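Local coordinates for protein thiosulfate sulfurtransferase YnjE (Escherichia coli, PDB 2WLR) that catalyses transfer of sulfur from thiosulfate to cyanide, giving thiocyanate and sulfite, as a periplasmic monomer built from rhodanese domains, at residues D287-S292 / P357-S362; L182-S187 / V388-W393; D203-L208 / D230-D235; L162-P167 / G236-W241. All coordinates share one frame; numbering follows the deposited sequence.

Contact 1. Residues D287-S292 / P357-S362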
# COMPACT_ATOMS: atom_id res chain seq x y z
N ASP A 287 15.83 9.66 15.69
CA ASP A 287 15.18 8.40 16.04
C ASP A 287 13.65 8.43 15.87
O ASP A 287 12.95 7.49 16.29
CB ASP A 287 15.57 7.95 17.46
CG ASP A 287 15.03 8.87 18.55
OD1 ASP A 287 14.79 10.05 18.28
OD2 ASP A 287 14.86 8.40 19.70
N ALA A 288 13.15 9.48 15.23
CA ALA A 288 11.72 9.61 14.95
C ALA A 288 11.53 10.53 13.76
O ALA A 288 12.33 11.42 13.51
CB ALA A 288 10.97 10.16 16.19
N SER A 289 10.44 10.29 13.03
CA SER A 289 10.03 11.15 11.92
C SER A 289 8.54 11.37 11.95
O SER A 289 7.79 10.41 12.15
CB SER A 289 10.37 10.49 10.59
OG SER A 289 11.77 10.51 10.33
N LEU A 290 8.11 12.62 11.75
CA LEU A 290 6.74 12.97 11.45
C LEU A 290 6.74 13.22 9.96
O LEU A 290 7.46 14.08 9.43
CB LEU A 290 6.27 14.20 12.25
CG LEU A 290 4.79 14.55 12.13
CD1 LEU A 290 3.87 13.39 12.52
CD2 LEU A 290 4.51 15.81 12.96
N VAL A 291 5.92 12.46 9.25
CA VAL A 291 6.04 12.33 7.79
C VAL A 291 4.80 12.84 7.08
O VAL A 291 3.68 12.31 7.26
CB VAL A 291 6.29 10.87 7.39
CG1 VAL A 291 6.37 10.74 5.90
CG2 VAL A 291 7.55 10.32 8.03
N SER A 292 4.96 13.83 6.22
CA SER A 292 3.91 14.39 5.44
C SER A 292 3.68 13.58 4.17
O SER A 292 4.56 13.49 3.28
CB SER A 292 4.29 15.82 5.01
OG SER A 292 3.29 16.35 4.18
N PRO A 357 13.32 2.73 8.98
CA PRO A 357 12.48 1.78 9.69
C PRO A 357 12.77 1.68 11.20
O PRO A 357 11.91 1.29 11.97
CB PRO A 357 12.78 0.44 9.01
CG PRO A 357 13.98 0.64 8.20
CD PRO A 357 14.12 2.08 7.92
N GLU A 358 13.98 2.01 11.60
CA GLU A 358 14.34 1.91 13.03
C GLU A 358 13.78 3.08 13.85
O GLU A 358 13.84 3.06 15.09
CB GLU A 358 15.87 1.81 13.19
CG GLU A 358 16.66 3.02 12.69
CD GLU A 358 17.18 2.89 11.24
OE1 GLU A 358 16.53 2.22 10.40
OE2 GLU A 358 18.26 3.47 10.96
N GLN A 359 13.22 4.07 13.16
CA GLN A 359 12.62 5.24 13.79
C GLN A 359 11.21 4.96 14.26
O GLN A 359 10.53 4.06 13.78
CB GLN A 359 12.54 6.41 12.80
CG GLN A 359 13.88 7.01 12.38
CD GLN A 359 13.71 8.04 11.26
OE1 GLN A 359 12.72 8.01 10.53
NE2 GLN A 359 14.68 8.95 11.12
N GLN A 360 10.74 5.79 15.19
CA GLN A 360 9.31 5.91 15.45
C GLN A 360 8.80 6.82 14.36
O GLN A 360 9.21 7.97 14.28
CB GLN A 360 9.00 6.53 16.82
CG GLN A 360 7.51 6.72 17.03
CD GLN A 360 7.12 7.21 18.41
OE1 GLN A 360 7.98 7.51 19.22
NE2 GLN A 360 5.80 7.27 18.68
N VAL A 361 7.87 6.33 13.55
CA VAL A 361 7.43 7.05 12.36
C VAL A 361 5.94 7.24 12.41
O VAL A 361 5.22 6.27 12.56
CB VAL A 361 7.80 6.27 11.08
CG1 VAL A 361 7.26 6.98 9.81
CG2 VAL A 361 9.32 6.17 10.99
N SER A 362 5.47 8.47 12.23
CA SER A 362 4.06 8.73 12.19
C SER A 362 3.76 9.50 10.93
O SER A 362 4.45 10.43 10.63
CB SER A 362 3.62 9.53 13.41
OG SER A 362 2.21 9.59 13.47
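In the parallel sheet of the C-terminal rhodanese domain, Ala288, Ser289 and Leu290 pair with Gln360, Val361 and Ser362. Strands 288-292 and 360-362 run almost exactly alongside each other, 8° apart, and the second leads into the loop of Cys365, which carries the persulfide in catalysis. Four backbone bonds join them: Gln360 N to Asp287 O, Ser289 N to Gln360 O (2.9 Å), Ser362 N to Ser289 O (3.0 Å) and Val291 N to Ser362 O.

On the side of Val361, Val291 CG2 lies against Val361 CG1 at 3.8 Å, the two branches meeting at a slant. On the face of Ala288 and Leu290, Leu290 CD1 rests 4.0 Å from Ser362 CB. Ser362 OG bonds to Ser387 on the next strand.

Gln359, just before its strand, closes the end of the pair. Its chain is extended beyond CG and brings the amide to Ser289, while NE2 bonds to the backbone oxygens of Asn354 and Gln286. Ser289 OG gives its proton to Gln359 OE1 at 2.7 Å, approaching from above the carbonyl plane, 44° out of it, and accepts from Arg319 NH1.

Contact 2. Residues L182-S187 / V388-W393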
# COMPACT_ATOMS: atom_id res chain seq x y z
N LEU A 182 -13.08 17.94 12.94
CA LEU A 182 -11.69 17.87 12.49
C LEU A 182 -11.43 16.73 11.51
O LEU A 182 -10.32 16.60 11.03
CB LEU A 182 -10.75 17.72 13.69
CG LEU A 182 -10.17 18.97 14.35
CD1 LEU A 182 -9.23 18.50 15.47
CD2 LEU A 182 -9.40 19.86 13.36
N TRP A 183 -12.44 15.94 11.21
CA TRP A 183 -12.21 14.71 10.43
C TRP A 183 -11.17 13.79 11.09
O TRP A 183 -10.35 13.19 10.43
CB TRP A 183 -11.96 15.02 8.94
CG TRP A 183 -13.17 15.62 8.36
CD1 TRP A 183 -13.35 16.92 8.01
CD2 TRP A 183 -14.44 14.98 8.21
NE1 TRP A 183 -14.64 17.12 7.58
CE2 TRP A 183 -15.34 15.96 7.71
CE3 TRP A 183 -14.91 13.69 8.40
CZ2 TRP A 183 -16.68 15.66 7.40
CZ3 TRP A 183 -16.23 13.39 8.11
CH2 TRP A 183 -17.10 14.38 7.61
N ASN A 184 -11.28 13.71 12.40
CA ASN A 184 -10.64 12.68 13.18
C ASN A 184 -11.60 11.52 13.35
O ASN A 184 -12.81 11.63 13.14
CB ASN A 184 -10.16 13.23 14.54
CG ASN A 184 -8.81 13.93 14.44
OD1 ASN A 184 -8.23 14.00 13.34
ND2 ASN A 184 -8.30 14.40 15.56
N LYS A 185 -11.04 10.38 13.73
CA LYS A 185 -11.85 9.20 13.99
C LYS A 185 -12.90 9.50 15.06
O LYS A 185 -12.71 10.32 15.95
CB LYS A 185 -10.98 8.02 14.42
CG LYS A 185 -10.27 8.19 15.75
CD LYS A 185 -9.51 6.93 16.11
CE LYS A 185 -8.45 7.20 17.14
NZ LYS A 185 -9.02 7.75 18.39
N VAL A 186 -14.03 8.82 14.94
CA VAL A 186 -15.05 8.85 16.00
C VAL A 186 -14.55 8.22 17.32
O VAL A 186 -13.52 7.55 17.38
CB VAL A 186 -16.37 8.19 15.51
CG1 VAL A 186 -16.94 8.96 14.26
CG2 VAL A 186 -16.18 6.68 15.22
N SER A 187 -15.33 8.44 18.38
CA SER A 187 -14.98 7.94 19.69
C SER A 187 -14.90 6.42 19.74
O SER A 187 -15.51 5.72 18.92
CB SER A 187 -15.98 8.42 20.73
OG SER A 187 -17.24 7.80 20.52
N VAL A 388 -0.41 6.77 12.67
CA VAL A 388 -0.98 7.89 11.95
C VAL A 388 -1.25 9.00 12.95
O VAL A 388 -1.80 8.76 14.03
CB VAL A 388 -2.27 7.52 11.22
CG1 VAL A 388 -2.99 8.76 10.69
CG2 VAL A 388 -1.97 6.51 10.08
N TYR A 389 -0.78 10.22 12.65
CA TYR A 389 -1.18 11.42 13.37
C TYR A 389 -2.47 11.91 12.73
O TYR A 389 -2.50 12.51 11.66
CB TYR A 389 -0.04 12.47 13.33
CG TYR A 389 -0.52 13.88 13.69
CD1 TYR A 389 -1.42 14.06 14.72
CD2 TYR A 389 -0.07 15.03 12.99
CE1 TYR A 389 -1.90 15.33 15.04
CE2 TYR A 389 -0.54 16.30 13.33
CZ TYR A 389 -1.44 16.44 14.35
OH TYR A 389 -1.95 17.67 14.71
N ASP A 390 -3.58 11.62 13.39
CA ASP A 390 -4.91 11.81 12.83
C ASP A 390 -5.17 13.26 12.43
O ASP A 390 -5.56 13.56 11.28
CB ASP A 390 -5.96 11.34 13.88
CG ASP A 390 -7.34 11.02 13.28
OD1 ASP A 390 -7.60 11.21 12.06
OD2 ASP A 390 -8.21 10.62 14.07
N GLY A 391 -4.90 14.19 13.36
CA GLY A 391 -5.25 15.59 13.12
C GLY A 391 -4.64 16.20 11.86
O GLY A 391 -5.29 16.99 11.15
N GLY A 392 -3.39 15.84 11.60
CA GLY A 392 -2.70 16.29 10.41
C GLY A 392 -2.61 17.79 10.29
O GLY A 392 -2.57 18.53 11.29
N TRP A 393 -2.59 18.24 9.05
CA TRP A 393 -2.44 19.66 8.79
C TRP A 393 -3.70 20.42 9.21
O TRP A 393 -3.62 21.56 9.66
CB TRP A 393 -2.12 19.89 7.31
CG TRP A 393 -2.16 21.34 6.94
CD1 TRP A 393 -3.05 21.95 6.13
CD2 TRP A 393 -1.20 22.34 7.33
NE1 TRP A 393 -2.74 23.30 6.01
CE2 TRP A 393 -1.62 23.55 6.74
CE3 TRP A 393 -0.08 22.32 8.15
CZ2 TRP A 393 -0.91 24.76 6.96
CZ3 TRP A 393 0.61 23.50 8.37
CH2 TRP A 393 0.19 24.70 7.75
O HOH W 1 -7.80 15.82 10.54
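Asp390 and Gly391 of the C-terminal rhodanese domain meet Asn184 and Lys185 of the middle one, so this is a domain-domain contact. The second segment is the turn between strand 386-389 and helix 392-396. Val388 lies in the strand, its side chain packing on Met273 and on Gln221 of helix 213-226. Tyr389 follows, its CB pointing away from the partner segment while the ring swings back; the ring lies under the turn, with Gly392 N 3.3 Å above one face near the rim, and its hydroxyl bonds to Glu395.

Asp390 then points straight at the middle domain. CG stands anti to the backbone N (chi1 -160°), which carries the carboxylate out to the chain at Asn184 and Lys185. Asp390 OD2 takes the N-H of Lys185 at 2.9 Å on its syn lone pair, in a nearly straight bond (168° at the hydrogen). The flat end of Asn184 stacks over the carboxylate, the two planes 23° apart. OD1 forms a salt bridge with Arg218 of helix 213-226, a second link to the middle domain. Lys185 NZ, 5.2 Å from Asp390 OD2, is not in contact but may help to stabilise the negative charge of Asp390.

Gly391 comes next, its backbone N close to the end of the Asn184 side chain. Gly392 has a positive phi, and the chain goes on into the helix, where Trp393 makes a cation-pi contact with Arg294. A water finally bridges the two segments, 2.7 Å from Leu182 O and 2.8 Å from Gly391 O.

Contact 3. Residues D203-L208 / D230-D235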
# COMPACT_ATOMS: atom_id res chain seq x y z
N ASP A 203 -11.43 -10.94 16.58
CA ASP A 203 -10.85 -12.10 15.91
C ASP A 203 -11.52 -12.41 14.58
O ASP A 203 -11.32 -13.50 14.03
CB ASP A 203 -10.87 -13.34 16.84
CG ASP A 203 -12.26 -13.74 17.29
OD1 ASP A 203 -13.24 -13.01 17.03
OD2 ASP A 203 -12.35 -14.82 17.93
N THR A 204 -12.28 -11.47 14.04
CA THR A 204 -12.78 -11.56 12.68
C THR A 204 -11.75 -10.95 11.74
O THR A 204 -11.30 -9.82 11.98
CB THR A 204 -14.06 -10.75 12.49
OG1 THR A 204 -15.03 -11.14 13.48
CG2 THR A 204 -14.65 -10.94 11.08
N THR A 205 -11.35 -11.68 10.71
CA THR A 205 -10.48 -11.13 9.67
C THR A 205 -11.30 -10.19 8.81
O THR A 205 -12.36 -10.55 8.34
CB THR A 205 -9.85 -12.19 8.78
OG1 THR A 205 -9.04 -13.05 9.58
CG2 THR A 205 -8.97 -11.54 7.67
N VAL A 206 -10.80 -8.99 8.57
CA VAL A 206 -11.50 -8.02 7.72
C VAL A 206 -10.63 -7.71 6.51
O VAL A 206 -9.48 -7.27 6.66
CB VAL A 206 -11.85 -6.76 8.47
CG1 VAL A 206 -12.54 -5.78 7.55
CG2 VAL A 206 -12.74 -7.05 9.73
N ILE A 207 -11.18 -7.93 5.33
CA ILE A 207 -10.53 -7.57 4.07
C ILE A 207 -11.28 -6.38 3.49
O ILE A 207 -12.43 -6.50 3.09
CB ILE A 207 -10.47 -8.77 3.10
CG1 ILE A 207 -9.80 -9.98 3.78
CG2 ILE A 207 -9.72 -8.40 1.83
CD1 ILE A 207 -10.57 -11.21 3.61
N LEU A 208 -10.62 -5.24 3.42
CA LEU A 208 -11.19 -4.01 2.91
C LEU A 208 -10.70 -3.72 1.51
O LEU A 208 -9.53 -3.97 1.16
CB LEU A 208 -10.84 -2.84 3.84
CG LEU A 208 -11.65 -2.82 5.15
CD1 LEU A 208 -10.83 -2.32 6.32
CD2 LEU A 208 -12.94 -1.99 4.94
N ASP A 230 -6.62 -8.97 12.60
CA ASP A 230 -6.25 -9.34 11.23
C ASP A 230 -7.07 -8.49 10.26
O ASP A 230 -8.22 -8.77 10.00
CB ASP A 230 -6.46 -10.85 11.06
CG ASP A 230 -6.06 -11.36 9.68
OD1 ASP A 230 -5.47 -10.58 8.90
OD2 ASP A 230 -6.33 -12.56 9.41
N VAL A 231 -6.44 -7.42 9.78
CA VAL A 231 -7.02 -6.49 8.83
C VAL A 231 -6.10 -6.47 7.60
O VAL A 231 -4.87 -6.30 7.72
CB VAL A 231 -7.18 -5.07 9.38
CG1 VAL A 231 -7.80 -4.17 8.34
CG2 VAL A 231 -8.04 -5.05 10.66
N ARG A 232 -6.71 -6.61 6.44
CA ARG A 232 -6.02 -6.72 5.16
C ARG A 232 -6.67 -5.80 4.15
O ARG A 232 -7.83 -5.37 4.32
CB ARG A 232 -6.07 -8.15 4.66
CG ARG A 232 -5.62 -9.12 5.70
CD ARG A 232 -5.43 -10.48 5.14
NE ARG A 232 -5.30 -11.48 6.18
CZ ARG A 232 -4.93 -12.74 5.94
NH1 ARG A 232 -4.55 -13.12 4.73
NH2 ARG A 232 -4.94 -13.60 6.94
N LEU A 233 -5.92 -5.50 3.10
CA LEU A 233 -6.40 -4.67 1.98
C LEU A 233 -6.30 -5.46 0.72
O LEU A 233 -5.35 -6.21 0.52
CB LEU A 233 -5.52 -3.45 1.75
CG LEU A 233 -5.49 -2.38 2.82
CD1 LEU A 233 -4.51 -1.25 2.39
CD2 LEU A 233 -6.89 -1.84 3.11
N LEU A 234 -7.23 -5.24 -0.18
CA LEU A 234 -7.03 -5.65 -1.57
C LEU A 234 -6.10 -4.68 -2.27
O LEU A 234 -6.43 -3.53 -2.48
CB LEU A 234 -8.36 -5.74 -2.32
CG LEU A 234 -8.32 -6.07 -3.81
CD1 LEU A 234 -7.62 -7.42 -4.08
CD2 LEU A 234 -9.72 -6.09 -4.41
N ASP A 235 -4.94 -5.18 -2.67
CA ASP A 235 -3.88 -4.36 -3.26
C ASP A 235 -4.41 -3.81 -4.58
O ASP A 235 -4.86 -4.58 -5.42
CB ASP A 235 -2.67 -5.26 -3.48
CG ASP A 235 -1.38 -4.52 -3.80
OD1 ASP A 235 -1.32 -3.29 -3.67
OD2 ASP A 235 -0.45 -5.24 -4.21
O HOH W 2 -9.13 -10.24 13.41
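Thr205 to Leu208 and Val231 to Leu234 lie on the two strands of a beta-alpha-beta unit in the middle rhodanese domain, linked through helix 213-226. Their short axes cross at -24°.

Backbone bonds come first. Val206 N reaches Asp230 O, Arg232 N reaches Val206 O (2.9 Å), Leu208 N reaches Arg232 O, and Leu234 N reaches Leu208 O. Beside Thr204 a water accepts from Asp230 N and gives a weak bond to Thr204 O.

Apolar packing fills the face of Val206, Val231, Leu208 and Leu233. Leu208 CD1 lies 4.1 Å from Val231 CG1, and its CB sits at the same distance from Leu233 CD2; Ala220 of helix 213-226 covers this face. On the other, Ile207 and Arg232 pack against Trp130 of helix 128-135.

The polar bonds gather at Asp230. Its CG stands anti to the backbone N (chi1 -178°), bringing the carboxylate beside Arg232. Arg232 grips it side-on, NE to OD1 at 2.9 Å and NH2 to OD2 at 3.0 Å, both in the guanidinium plane and on syn lone pairs. Thr205 OG1 adds a bond to OD2 at 2.8 Å, coming from above the carboxylate plane, while its CG2 brushes the same group. NH1 of Arg232 goes on to Ala142 O.

With one oxygen gripped twice and the other once, the carboxylate is fixed in rotation and probably kept ionised beside the arginine.

Contact 4. Residues L162-P167 / G236-W241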
# COMPACT_ATOMS: atom_id res chain seq x y z
N LEU A 162 -23.56 -0.14 -5.54
CA LEU A 162 -24.88 -0.65 -5.94
C LEU A 162 -24.89 -1.25 -7.36
O LEU A 162 -25.69 -2.15 -7.65
CB LEU A 162 -25.93 0.46 -5.87
CG LEU A 162 -26.17 1.10 -4.51
CD1 LEU A 162 -27.17 2.26 -4.62
CD2 LEU A 162 -26.64 0.08 -3.52
N ILE A 163 -24.04 -0.73 -8.23
CA ILE A 163 -23.96 -1.20 -9.61
C ILE A 163 -23.15 -2.50 -9.69
O ILE A 163 -23.56 -3.46 -10.34
CB ILE A 163 -23.34 -0.12 -10.51
CG1 ILE A 163 -24.14 1.19 -10.46
CG2 ILE A 163 -23.22 -0.65 -11.96
CD1 ILE A 163 -25.56 1.07 -10.95
N SER A 164 -21.98 -2.52 -9.06
CA SER A 164 -21.12 -3.70 -9.02
C SER A 164 -20.24 -3.66 -7.77
O SER A 164 -19.71 -2.62 -7.42
CB SER A 164 -20.20 -3.73 -10.25
OG SER A 164 -19.70 -5.03 -10.44
N HIS A 165 -20.12 -4.79 -7.10
CA HIS A 165 -19.20 -4.99 -5.98
C HIS A 165 -18.71 -6.42 -5.93
O HIS A 165 -19.20 -7.31 -6.67
CB HIS A 165 -19.79 -4.56 -4.63
CG HIS A 165 -21.14 -5.13 -4.32
ND1 HIS A 165 -21.34 -6.35 -3.72
CD2 HIS A 165 -22.37 -4.57 -4.45
CE1 HIS A 165 -22.64 -6.56 -3.58
NE2 HIS A 165 -23.28 -5.49 -3.99
N ILE A 166 -17.73 -6.66 -5.07
CA ILE A 166 -17.16 -8.00 -4.92
C ILE A 166 -18.22 -8.89 -4.25
O ILE A 166 -18.87 -8.46 -3.32
CB ILE A 166 -15.85 -7.93 -4.13
CG1 ILE A 166 -14.81 -7.22 -4.97
CG2 ILE A 166 -15.36 -9.33 -3.72
CD1 ILE A 166 -13.49 -7.04 -4.25
N PRO A 167 -18.40 -10.11 -4.77
CA PRO A 167 -19.45 -10.96 -4.19
C PRO A 167 -19.27 -11.17 -2.71
O PRO A 167 -18.15 -11.44 -2.27
CB PRO A 167 -19.28 -12.27 -4.95
CG PRO A 167 -18.72 -11.84 -6.29
CD PRO A 167 -17.78 -10.74 -5.95
N GLY A 236 -4.41 -2.48 -4.72
CA GLY A 236 -4.88 -1.85 -5.93
C GLY A 236 -6.37 -1.61 -5.97
O GLY A 236 -6.89 -0.93 -6.88
N GLY A 237 -7.09 -2.12 -4.99
CA GLY A 237 -8.51 -1.87 -4.87
C GLY A 237 -9.39 -2.56 -5.89
O GLY A 237 -9.01 -3.50 -6.55
N TRP A 238 -10.59 -2.01 -6.01
CA TRP A 238 -11.62 -2.54 -6.88
C TRP A 238 -11.17 -2.76 -8.31
O TRP A 238 -11.58 -3.73 -8.93
CB TRP A 238 -12.81 -1.59 -6.87
CG TRP A 238 -13.76 -1.84 -8.01
CD1 TRP A 238 -13.87 -1.10 -9.14
CD2 TRP A 238 -14.67 -2.95 -8.15
NE1 TRP A 238 -14.80 -1.67 -9.99
CE2 TRP A 238 -15.31 -2.80 -9.40
CE3 TRP A 238 -14.98 -4.07 -7.37
CZ2 TRP A 238 -16.29 -3.70 -9.86
CZ3 TRP A 238 -15.96 -4.96 -7.82
CH2 TRP A 238 -16.58 -4.76 -9.07
N GLN A 239 -10.39 -1.83 -8.84
CA GLN A 239 -10.05 -1.92 -10.26
C GLN A 239 -9.35 -3.23 -10.59
O GLN A 239 -9.50 -3.76 -11.69
CB GLN A 239 -9.22 -0.73 -10.71
CG GLN A 239 -9.18 -0.55 -12.24
CD GLN A 239 -10.56 -0.48 -12.85
OE1 GLN A 239 -11.45 0.20 -12.33
NE2 GLN A 239 -10.75 -1.17 -13.97
N THR A 240 -8.57 -3.76 -9.65
CA THR A 240 -7.90 -5.04 -9.90
C THR A 240 -8.91 -6.21 -10.02
O THR A 240 -8.67 -7.15 -10.78
CB THR A 240 -6.82 -5.39 -8.83
OG1 THR A 240 -7.41 -5.67 -7.55
CG2 THR A 240 -5.72 -4.30 -8.74
N TRP A 241 -9.96 -6.18 -9.22
CA TRP A 241 -11.05 -7.16 -9.35
C TRP A 241 -11.75 -7.04 -10.69
O TRP A 241 -11.99 -8.04 -11.37
CB TRP A 241 -12.06 -6.99 -8.22
CG TRP A 241 -13.09 -8.10 -8.18
CD1 TRP A 241 -14.27 -8.14 -8.83
CD2 TRP A 241 -13.01 -9.29 -7.41
NE1 TRP A 241 -14.92 -9.28 -8.55
CE2 TRP A 241 -14.19 -10.02 -7.65
CE3 TRP A 241 -12.07 -9.82 -6.52
CZ2 TRP A 241 -14.42 -11.25 -7.08
CZ3 TRP A 241 -12.30 -11.02 -5.96
CH2 TRP A 241 -13.49 -11.74 -6.21
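Ile166 and Trp241 approach to 7.6 Å between CA atoms and His165 and Trp238 to 8.0 Å, with no hydrogen bond joining the two segments: in the middle rhodanese domain the extended chain after helix 160-163 runs past the first turn of helix 238-243. Two indole rings carry the contact.

Trp241 is covered by Ile166. CG1 stands over the five-membered ring, 3.7 Å from its centroid and 13° off the normal, a CH-pi contact, while CD1 reaches CE3 and CG2 the far end of the six-membered ring. Trp241 CG is anti to the backbone N (chi1 -171°), which throws the indole out toward the loop. Pro167 comes tip to tip, its CD 3.6 Å from Trp241 CZ2. NE1 bonds to Pro247 O.

Trp238 meets the neighbouring links of the chain. Ser164 OG lies 3.4 Å from Trp238 CH2, Ser164 O sits above one face near the rim, and Ile166 CG1 is 3.8 Å from Trp238 CZ3. Arg211 ties the same place together: it bonds Ser164 O and makes a cation-pi contact with Trp238.

Each segment also braces itself. His165 ND1 gives a long bond to Ile166 O, the acceptor lying in the imidazole plane. At the start of the helix, Gly237 O accepts two bonds from Thr240, one from the backbone N and one from OG1 at 2.9 Å.

How the contacts relate
Contacts 1 and 3 are buried pairings of neighbouring parallel strands, one in the C-terminal and one in the middle rhodanese domain. In contact 3 the strand pair is consecutive around one helix and ends in a salt bridge; in contact 1 the segments are separated by 64 residues and finished by an amide and hydroxyl. Contact 4 is also buried but aromatic, and it touches contact 3 where Leu234 meets Ile166 and Thr240. Contact 2, only partly buried, bridges the two domains through a carboxylate and a water, and shares its sheet with contact 1. An Asp-Gly-Gly-Trp run recurs at 235-238 and 390-393, reaching contacts 3 and 4 in the first case and contact 2 in the second.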